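Local coordinates for acyl-coenzyme A oxidase acox-1.1 (Caenorhabditis elegans, PDB 5K3I), which catalyses the FAD-dependent first step of peroxisomal beta-oxidation, desaturating acyl-CoA chains to trans-2-enoyl-CoA while reducing oxygen to hydrogen peroxide, at residues A[340-345]-A[602-607]; A[439-444]-A[530-535]. The protein carries 1 engineered substitution. All coordinates share one frame; numbering follows the deposited sequence.

Interaction 1: A[340-345]-A[602-607]; sequences QQHRLF and FYLQKI. With FAD (flavin-adenine dinucleotide), chain M.
The ring of Phe345 turns its edge to a backbone carbonyl: Leu604 O lies in the ring plane, 3.3 Å from Phe345 CE2. CG stands anti to the carbonyl carbon of Phe345 (chi1 -63°), which brings one ring face over Gln341 CA in its own helix and sends the edge across to helix 590-616. Farther along that helix Ile607 slides past the ring in the opposite sense, CG2 being 4.1 Å from Phe345 CD2. Leu604 fills the middle with both branches. Leu604 CD1 sits 3.7 Å from His342 CB, while Leu604 CD2 reaches Phe345 CB at 4.0 Å. Gln341 OE1 comes near the Leu604 backbone, while its NE2 is hydrogen-bonded to Leu335 O.

On another side of helix 338-370 the FAD ribose is gripped twice: its hydroxyl O3B donates to Gln340 OE1 (2.7 Å) and, at the edge of the Arg343 guanidinium and in its plane, accepts a bent bond from Arg343 NH1 (3.1 Å). Gln340 NE2 in turn bonds Ser317 OG and Ala408 O. With an alanine here, O3B would probably lose its acceptor, and Ser317 and Ala408 their amide partner. His342 NE2 holds O5' of an ATP, so one helical turn serves both nucleotides.

The two helices cross at 81°, with helix 557-577 closing over Phe345 and Leu604 through Leu569, and helix 292-319 packing against Leu344.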
loop_
_atom_site.group_PDB
_atom_site.type_symbol
_atom_site.label_atom_id
_atom_site.label_comp_id
_atom_site.label_asym_id
_atom_site.label_seq_id
_atom_site.Cartn_x
_atom_site.Cartn_y
_atom_site.Cartn_z
ATOM N N GLN A 340 -10.354 2.963 16.153
ATOM C CA GLN A 340 -9.142 2.156 16.216
ATOM C C GLN A 340 -9.473 0.673 16.256
ATOM O O GLN A 340 -8.885 -0.120 15.514
ATOM C CB GLN A 340 -8.314 2.576 17.427
ATOM C CG GLN A 340 -6.978 1.868 17.569
ATOM C CD GLN A 340 -5.855 2.550 16.790
ATOM O OE1 GLN A 340 -6.100 3.434 15.968
ATOM N NE2 GLN A 340 -4.618 2.145 17.058
ATOM N N GLN A 341 -10.428 0.289 17.096
ATOM C CA GLN A 341 -10.883 -1.092 17.100
ATOM C C GLN A 341 -11.426 -1.487 15.729
ATOM O O GLN A 341 -11.154 -2.586 15.233
ATOM C CB GLN A 341 -11.933 -1.287 18.196
ATOM C CG GLN A 341 -11.369 -1.132 19.601
ATOM C CD GLN A 341 -12.430 -1.273 20.681
ATOM O OE1 GLN A 341 -13.561 -1.672 20.402
ATOM N NE2 GLN A 341 -12.070 -0.953 21.919
ATOM N N HIS A 342 -12.168 -0.586 15.090
ATOM C CA HIS A 342 -12.741 -0.840 13.769
ATOM C C HIS A 342 -11.686 -1.003 12.689
ATOM O O HIS A 342 -11.900 -1.741 11.726
ATOM C CB HIS A 342 -13.693 0.304 13.411
ATOM C CG HIS A 342 -14.225 0.254 12.012
ATOM N ND1 HIS A 342 -15.281 -0.551 11.640
ATOM C CD2 HIS A 342 -13.876 0.949 10.904
ATOM C CE1 HIS A 342 -15.546 -0.363 10.358
ATOM N NE2 HIS A 342 -14.710 0.543 9.888
ATOM N N ARG A 343 -10.556 -0.325 12.813
ATOM C CA ARG A 343 -9.505 -0.436 11.808
ATOM C C ARG A 343 -8.525 -1.586 12.056
ATOM O O ARG A 343 -7.713 -1.891 11.173
ATOM C CB ARG A 343 -8.790 0.921 11.651
ATOM C CG ARG A 343 -7.691 1.262 12.614
ATOM C CD ARG A 343 -7.213 2.705 12.417
ATOM N NE ARG A 343 -6.886 3.001 11.018
ATOM C CZ ARG A 343 -6.177 4.053 10.609
ATOM N NH1 ARG A 343 -5.673 4.908 11.489
ATOM N NH2 ARG A 343 -5.922 4.220 9.318
ATOM N N LEU A 344 -8.622 -2.289 13.185
ATOM C CA LEU A 344 -7.774 -3.445 13.477
ATOM C C LEU A 344 -8.544 -4.757 13.531
ATOM O O LEU A 344 -8.208 -5.699 12.802
ATOM C CB LEU A 344 -7.041 -3.242 14.822
ATOM C CG LEU A 344 -5.991 -2.151 15.029
ATOM C CD1 LEU A 344 -5.680 -2.011 16.503
ATOM C CD2 LEU A 344 -4.769 -2.644 14.326
ATOM N N PHE A 345 -9.569 -4.841 14.383
ATOM C CA PHE A 345 -10.167 -6.130 14.728
ATOM C C PHE A 345 -10.742 -6.880 13.533
ATOM O O PHE A 345 -10.634 -8.121 13.514
ATOM C CB PHE A 345 -11.261 -5.930 15.780
ATOM C CG PHE A 345 -10.764 -5.383 17.093
ATOM C CD1 PHE A 345 -9.405 -5.212 17.328
ATOM C CD2 PHE A 345 -11.656 -5.076 18.110
ATOM C CE1 PHE A 345 -8.950 -4.713 18.535
ATOM C CE2 PHE A 345 -11.211 -4.589 19.319
ATOM C CZ PHE A 345 -9.857 -4.406 19.534
ATOM N N PHE A 602 -20.990 -3.845 18.054
ATOM C CA PHE A 602 -21.074 -4.665 19.256
ATOM C C PHE A 602 -19.906 -5.635 19.340
ATOM O O PHE A 602 -19.232 -5.731 20.371
ATOM C CB PHE A 602 -22.399 -5.424 19.281
ATOM C CG PHE A 602 -22.505 -6.407 20.406
ATOM C CD1 PHE A 602 -22.896 -5.997 21.673
ATOM C CD2 PHE A 602 -22.187 -7.740 20.200
ATOM C CE1 PHE A 602 -22.983 -6.908 22.711
ATOM C CE2 PHE A 602 -22.265 -8.652 21.231
ATOM C CZ PHE A 602 -22.665 -8.243 22.495
ATOM N N TYR A 603 -19.671 -6.389 18.273
ATOM C CA TYR A 603 -18.604 -7.375 18.297
ATOM C C TYR A 603 -17.209 -6.763 18.317
ATOM O O TYR A 603 -16.269 -7.437 18.745
ATOM C CB TYR A 603 -18.778 -8.326 17.132
ATOM C CG TYR A 603 -19.815 -9.384 17.434
ATOM C CD1 TYR A 603 -19.519 -10.405 18.329
ATOM C CD2 TYR A 603 -21.077 -9.369 16.842
ATOM C CE1 TYR A 603 -20.428 -11.371 18.635
ATOM C CE2 TYR A 603 -22.005 -10.350 17.141
ATOM C CZ TYR A 603 -21.669 -11.350 18.044
ATOM O OH TYR A 603 -22.540 -12.365 18.365
ATOM N N LEU A 604 -17.043 -5.519 17.865
ATOM C CA LEU A 604 -15.787 -4.819 18.127
ATOM C C LEU A 604 -15.512 -4.777 19.619
ATOM O O LEU A 604 -14.419 -5.123 20.081
ATOM C CB LEU A 604 -15.836 -3.392 17.585
ATOM C CG LEU A 604 -15.806 -3.092 16.092
ATOM C CD1 LEU A 604 -15.728 -1.583 15.907
ATOM C CD2 LEU A 604 -14.631 -3.785 15.448
ATOM N N GLN A 605 -16.513 -4.354 20.388
ATOM C CA GLN A 605 -16.345 -4.155 21.820
ATOM C C GLN A 605 -16.291 -5.494 22.548
ATOM O O GLN A 605 -15.562 -5.645 23.534
ATOM C CB GLN A 605 -17.468 -3.231 22.309
ATOM C CG GLN A 605 -17.982 -3.352 23.730
ATOM C CD GLN A 605 -18.865 -4.557 23.962
ATOM O OE1 GLN A 605 -19.543 -5.034 23.053
ATOM N NE2 GLN A 605 -18.895 -5.033 25.202
ATOM N N LYS A 606 -17.045 -6.481 22.061
ATOM C CA LYS A 606 -16.931 -7.851 22.565
ATOM C C LYS A 606 -15.521 -8.423 22.385
ATOM O O LYS A 606 -14.967 -9.045 23.304
ATOM C CB LYS A 606 -17.949 -8.743 21.864
ATOM C CG LYS A 606 -18.070 -10.127 22.455
ATOM C CD LYS A 606 -18.893 -10.103 23.723
ATOM C CE LYS A 606 -18.485 -11.205 24.679
ATOM N NZ LYS A 606 -18.412 -12.528 24.010
ATOM N N ILE A 607 -14.924 -8.228 21.208
ATOM C CA ILE A 607 -13.628 -8.845 20.912
ATOM C C ILE A 607 -12.485 -8.206 21.688
ATOM O O ILE A 607 -11.525 -8.896 22.050
ATOM C CB ILE A 607 -13.374 -8.815 19.389
ATOM C CG1 ILE A 607 -14.271 -9.830 18.684
ATOM C CG2 ILE A 607 -11.908 -9.075 19.063
ATOM C CD1 ILE A 607 -13.793 -11.262 18.825
HETATM P PA FAD M . -1.503 8.828 16.942
HETATM O O1A FAD M . -2.424 9.646 17.795
HETATM O O2A FAD M . -0.432 8.292 17.866
HETATM O O5B FAD M . -2.332 7.612 16.191
HETATM C C5B FAD M . -2.265 6.277 16.629
HETATM C C4B FAD M . -3.726 5.777 16.445
HETATM O O4B FAD M . -4.488 6.333 17.354
HETATM C C3B FAD M . -4.260 6.312 15.097
HETATM O O3B FAD M . -4.936 5.323 14.461
HETATM C C2B FAD M . -5.252 7.444 15.431
HETATM O O2B FAD M . -6.363 7.537 14.414
HETATM C C1B FAD M . -5.720 7.067 16.581
HETATM N N9A FAD M . -6.184 8.196 17.329
HETATM C C8A FAD M . -5.421 9.156 17.891
HETATM N N7A FAD M . -6.225 10.038 18.465
HETATM C C5A FAD M . -7.512 9.633 18.262
HETATM C C6A FAD M . -8.729 10.169 18.638
HETATM N N6A FAD M . -9.197 11.319 19.365
HETATM N N1A FAD M . -9.860 9.558 18.302
HETATM C C2A FAD M . -9.798 8.405 17.586
HETATM N N3A FAD M . -8.617 7.869 17.214
HETATM C C4A FAD M . -7.474 8.488 17.555
HETATM N N1 FAD M . 5.542 16.603 12.994
HETATM C C2 FAD M . 6.042 18.000 12.930
HETATM O O2 FAD M . 5.882 18.708 13.889
HETATM N N3 FAD M . 6.763 18.500 11.730
HETATM C C4 FAD M . 6.924 17.585 10.628
HETATM O O4 FAD M . 7.464 17.877 9.645
HETATM C C4X FAD M . 6.401 16.193 10.704
HETATM N N5 FAD M . 6.626 15.376 9.554
HETATM C C5X FAD M . 6.138 13.995 9.561
HETATM C C6 FAD M . 6.378 13.235 8.415
HETATM C C7 FAD M . 5.936 11.918 8.370
HETATM C C7M FAD M . 6.369 11.403 6.982
HETATM C C8 FAD M . 5.256 11.357 9.461
HETATM C C8M FAD M . 4.770 9.920 9.424
HETATM C C9 FAD M . 5.022 12.128 10.610
HETATM C C9A FAD M . 5.467 13.464 10.659
HETATM N N10 FAD M . 5.233 14.316 11.880
HETATM C C10 FAD M . 5.716 15.693 11.860
HETATM C "C1'" FAD M . 4.517 13.750 13.020
HETATM C "C2'" FAD M . 3.022 13.838 12.661
HETATM O "O2'" FAD M . 2.606 15.166 12.765
HETATM C "C3'" FAD M . 2.177 12.909 13.528
HETATM O "O3'" FAD M . 2.694 11.629 13.367
HETATM C "C4'" FAD M . 0.765 12.999 12.957
HETATM O "O4'" FAD M . 0.268 14.272 13.204
HETATM C "C5'" FAD M . -0.144 11.971 13.637
HETATM O "O5'" FAD M . -0.097 12.213 15.034
HETATM P P FAD M . 0.312 10.895 15.970
HETATM O O1P FAD M . 1.629 10.340 15.504
HETATM O O2P FAD M . 0.459 11.207 17.434
HETATM O O3P FAD M . -0.840 9.741 15.727
#

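Interaction 2: A[439-444]-A[530-535]; sequences VMLLQL and ELNRAS. With ATP (adenosine-5'-triphosphate), chain J.
Where Leu441 meets Asn532, two helices of the all-helical C-terminal part of the acyl-CoA oxidase fold, helix 437-456 and helix 520-553, cross at 78°. Two residues before Leu441, Val439 points away from the crossing and touches an FAD.

Leu441 buries more area than any other residue of 439-444. Leu441 CB lies 3.5 Å from Asn532 CG, and the Leu441 carbonyl O accepts a hydrogen bond from Ser535 OG at 2.6 Å. The hydroxyl comes in tilted 27° from the carbonyl plane, and this buried serine oxygen thus spends its proton on the neighbouring helix. Beyond the crossing, Leu441 CD1 reaches the adenine of ATP, 3.9 Å from ATP N6.

Leu442 meets Asn532 at about a right angle, CD2 lying 3.8 Å from Asn532 CG, and the same branch leans on Leu531 CB at 4.4 Å. This leucine also touches FAD. Leu444 places CG anti to its backbone N (chi1 167°), bringing CD2 to 3.7 Å from Ser535 CB; Ala385 of helix 380-407 lies against the same leucine.

On the far side of helix 520-553, Arg533 turns to the triphosphate; the ATP is also hydrogen-bonded by Tyr581 of the same chain and by Gln404 of the second subunit. A salt bridge with a weak hydrogen bond joins Arg533 NH1 to Glu530 OE2, which is also hydrogen-bonded to Tyr601 OH of the second subunit. One guanidinium face lies over ATP O2A, while at its edge Arg533 NE makes a weak bond of 3.4 Å to ATP O1G.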
loop_
_atom_site.group_PDB
_atom_site.type_symbol
_atom_site.label_atom_id
_atom_site.label_comp_id
_atom_site.label_asym_id
_atom_site.label_seq_id
_atom_site.Cartn_x
_atom_site.Cartn_y
_atom_site.Cartn_z
ATOM N N VAL A 439 -5.986 -11.542 -13.564
ATOM C CA VAL A 439 -6.028 -12.703 -14.442
ATOM C C VAL A 439 -6.535 -13.923 -13.687
ATOM O O VAL A 439 -7.282 -14.737 -14.238
ATOM C CB VAL A 439 -4.643 -12.942 -15.066
ATOM C CG1 VAL A 439 -4.674 -14.163 -15.984
ATOM C CG2 VAL A 439 -4.191 -11.712 -15.825
ATOM N N MET A 440 -6.136 -14.073 -12.424
ATOM C CA MET A 440 -6.564 -15.232 -11.658
ATOM C C MET A 440 -8.039 -15.139 -11.284
ATOM O O MET A 440 -8.714 -16.168 -11.172
ATOM C CB MET A 440 -5.691 -15.396 -10.422
ATOM C CG MET A 440 -4.239 -15.660 -10.757
ATOM S SD MET A 440 -4.018 -17.148 -11.746
ATOM C CE MET A 440 -3.626 -16.469 -13.359
ATOM N N LEU A 441 -8.556 -13.927 -11.066
ATOM C CA LEU A 441 -9.996 -13.763 -10.859
ATOM C C LEU A 441 -10.796 -14.133 -12.103
ATOM O O LEU A 441 -11.873 -14.735 -11.998
ATOM C CB LEU A 441 -10.321 -12.332 -10.418
ATOM C CG LEU A 441 -9.922 -11.938 -8.989
ATOM C CD1 LEU A 441 -10.205 -10.471 -8.724
ATOM C CD2 LEU A 441 -10.641 -12.814 -7.974
ATOM N N LEU A 442 -10.285 -13.797 -13.294
ATOM C CA LEU A 442 -10.969 -14.206 -14.526
ATOM C C LEU A 442 -10.811 -15.697 -14.797
ATOM O O LEU A 442 -11.700 -16.304 -15.403
ATOM C CB LEU A 442 -10.467 -13.411 -15.729
ATOM C CG LEU A 442 -10.808 -11.919 -15.719
ATOM C CD1 LEU A 442 -10.001 -11.209 -16.779
ATOM C CD2 LEU A 442 -12.289 -11.770 -15.974
ATOM N N GLN A 443 -9.695 -16.298 -14.360
ATOM C CA GLN A 443 -9.545 -17.754 -14.439
ATOM C C GLN A 443 -10.646 -18.456 -13.657
ATOM O O GLN A 443 -11.242 -19.425 -14.135
ATOM C CB GLN A 443 -8.161 -18.185 -13.934
ATOM C CG GLN A 443 -7.558 -19.454 -14.572
ATOM C CD GLN A 443 -7.386 -19.391 -16.085
ATOM O OE1 GLN A 443 -7.566 -18.350 -16.712
ATOM N NE2 GLN A 443 -7.052 -20.530 -16.681
ATOM N N LEU A 444 -10.921 -17.983 -12.441
ATOM C CA LEU A 444 -12.055 -18.503 -11.684
ATOM C C LEU A 444 -13.379 -18.221 -12.387
ATOM O O LEU A 444 -14.280 -19.071 -12.389
ATOM C CB LEU A 444 -12.059 -17.919 -10.273
ATOM C CG LEU A 444 -13.333 -18.118 -9.435
ATOM C CD1 LEU A 444 -13.699 -19.596 -9.274
ATOM C CD2 LEU A 444 -13.198 -17.442 -8.069
ATOM N N GLU A 530 -17.453 -7.091 -14.555
ATOM C CA GLU A 530 -18.596 -7.751 -13.939
ATOM C C GLU A 530 -18.276 -9.175 -13.510
ATOM O O GLU A 530 -18.628 -9.591 -12.400
ATOM C CB GLU A 530 -19.770 -7.737 -14.909
ATOM C CG GLU A 530 -20.429 -6.366 -15.039
ATOM C CD GLU A 530 -21.152 -5.939 -13.770
ATOM O OE1 GLU A 530 -21.948 -6.745 -13.243
ATOM O OE2 GLU A 530 -20.924 -4.812 -13.287
ATOM N N LEU A 531 -17.630 -9.947 -14.394
ATOM C CA LEU A 531 -17.283 -11.329 -14.064
ATOM C C LEU A 531 -16.348 -11.421 -12.864
ATOM O O LEU A 531 -16.489 -12.332 -12.042
ATOM C CB LEU A 531 -16.672 -12.041 -15.276
ATOM C CG LEU A 531 -17.664 -12.342 -16.406
ATOM C CD1 LEU A 531 -16.952 -12.620 -17.721
ATOM C CD2 LEU A 531 -18.559 -13.505 -15.998
ATOM N N ASN A 532 -15.385 -10.505 -12.735
ATOM C CA ASN A 532 -14.539 -10.530 -11.547
ATOM C C ASN A 532 -15.308 -10.166 -10.285
ATOM O O ASN A 532 -14.888 -10.549 -9.190
ATOM C CB ASN A 532 -13.332 -9.614 -11.724
ATOM C CG ASN A 532 -12.199 -10.289 -12.477
ATOM O OD1 ASN A 532 -12.267 -11.480 -12.767
ATOM N ND2 ASN A 532 -11.162 -9.528 -12.804
ATOM N N ARG A 533 -16.416 -9.431 -10.410
ATOM C CA ARG A 533 -17.280 -9.202 -9.256
ATOM C C ARG A 533 -17.849 -10.511 -8.744
ATOM O O ARG A 533 -17.981 -10.710 -7.533
ATOM C CB ARG A 533 -18.413 -8.241 -9.607
ATOM C CG ARG A 533 -17.910 -6.965 -10.197
ATOM C CD ARG A 533 -18.976 -5.920 -10.321
ATOM N NE ARG A 533 -18.457 -4.731 -9.645
ATOM C CZ ARG A 533 -18.106 -3.607 -10.256
ATOM N NH1 ARG A 533 -18.314 -3.465 -11.558
ATOM N NH2 ARG A 533 -17.616 -2.597 -9.556
ATOM N N ALA A 534 -18.188 -11.421 -9.663
ATOM C CA ALA A 534 -18.709 -12.734 -9.286
ATOM C C ALA A 534 -17.640 -13.584 -8.595
ATOM O O ALA A 534 -17.859 -14.105 -7.492
ATOM C CB ALA A 534 -19.260 -13.455 -10.515
ATOM N N SER A 535 -16.486 -13.760 -9.250
ATOM C CA SER A 535 -15.328 -14.426 -8.655
ATOM C C SER A 535 -15.080 -13.982 -7.221
ATOM O O SER A 535 -14.920 -14.806 -6.312
ATOM C CB SER A 535 -14.105 -14.132 -9.521
ATOM O OG SER A 535 -14.209 -14.728 -10.799
HETATM P PG ATP J . -17.236 -4.329 -5.362
HETATM O O1G ATP J . -17.896 -5.252 -6.355
HETATM O O2G ATP J . -17.629 -4.355 -3.898
HETATM O O3G ATP J . -17.056 -2.934 -5.908
HETATM P PB ATP J . -14.428 -4.000 -5.397
HETATM O O1B ATP J . -14.785 -2.556 -5.171
HETATM O O2B ATP J . -13.400 -4.583 -4.466
HETATM O O3B ATP J . -15.748 -4.939 -5.320
HETATM P PA ATP J . -14.163 -3.239 -8.169
HETATM O O1A ATP J . -15.095 -2.134 -7.776
HETATM O O2A ATP J . -14.605 -4.072 -9.348
HETATM O O3A ATP J . -13.849 -4.203 -6.896
HETATM O "O5'" ATP J . -12.729 -2.549 -8.403
HETATM C "C5'" ATP J . -12.248 -1.558 -7.487
HETATM C "C4'" ATP J . -10.739 -1.404 -7.630
HETATM O "O4'" ATP J . -10.044 -2.294 -6.743
HETATM C "C3'" ATP J . -10.314 -1.774 -9.034
HETATM O "O3'" ATP J . -9.290 -0.875 -9.428
HETATM C "C2'" ATP J . -9.684 -3.136 -8.923
HETATM O "O2'" ATP J . -8.577 -3.236 -9.804
HETATM C "C1'" ATP J . -9.187 -3.177 -7.492
HETATM N N9 ATP J . -9.217 -4.593 -7.060
HETATM C C8 ATP J . -10.325 -5.309 -6.809
HETATM N N7 ATP J . -10.002 -6.586 -6.458
HETATM C C5 ATP J . -8.659 -6.690 -6.494
HETATM C C6 ATP J . -7.670 -7.760 -6.238
HETATM N N6 ATP J . -8.082 -9.000 -5.861
HETATM N N1 ATP J . -6.356 -7.460 -6.387
HETATM C C2 ATP J . -5.942 -6.234 -6.761
HETATM N N3 ATP J . -6.794 -5.221 -7.009
HETATM C C4 ATP J . -8.143 -5.378 -6.898
#

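Interactions 1 and 2 do not touch: their centres are about 31 Å apart and their nearest atoms about 20 Å. What relates them is the dimer, whose nucleotides are shared between subunits. Interaction 1 holds the ribose of one FAD and reaches one ATP through His342; interaction 2 touches the other FAD and grips another ATP. Across the interface the two regions come together: His342 and Arg343 pack on Val529 and Met438 of the second subunit, next to that copy's 530-535 and 439-444, and Asn532 packs on Thr339 of the second subunit, next to its 340-345. Ala434, an engineered substitution at the predicted proton-acceptor position, lies just before helix 437-456.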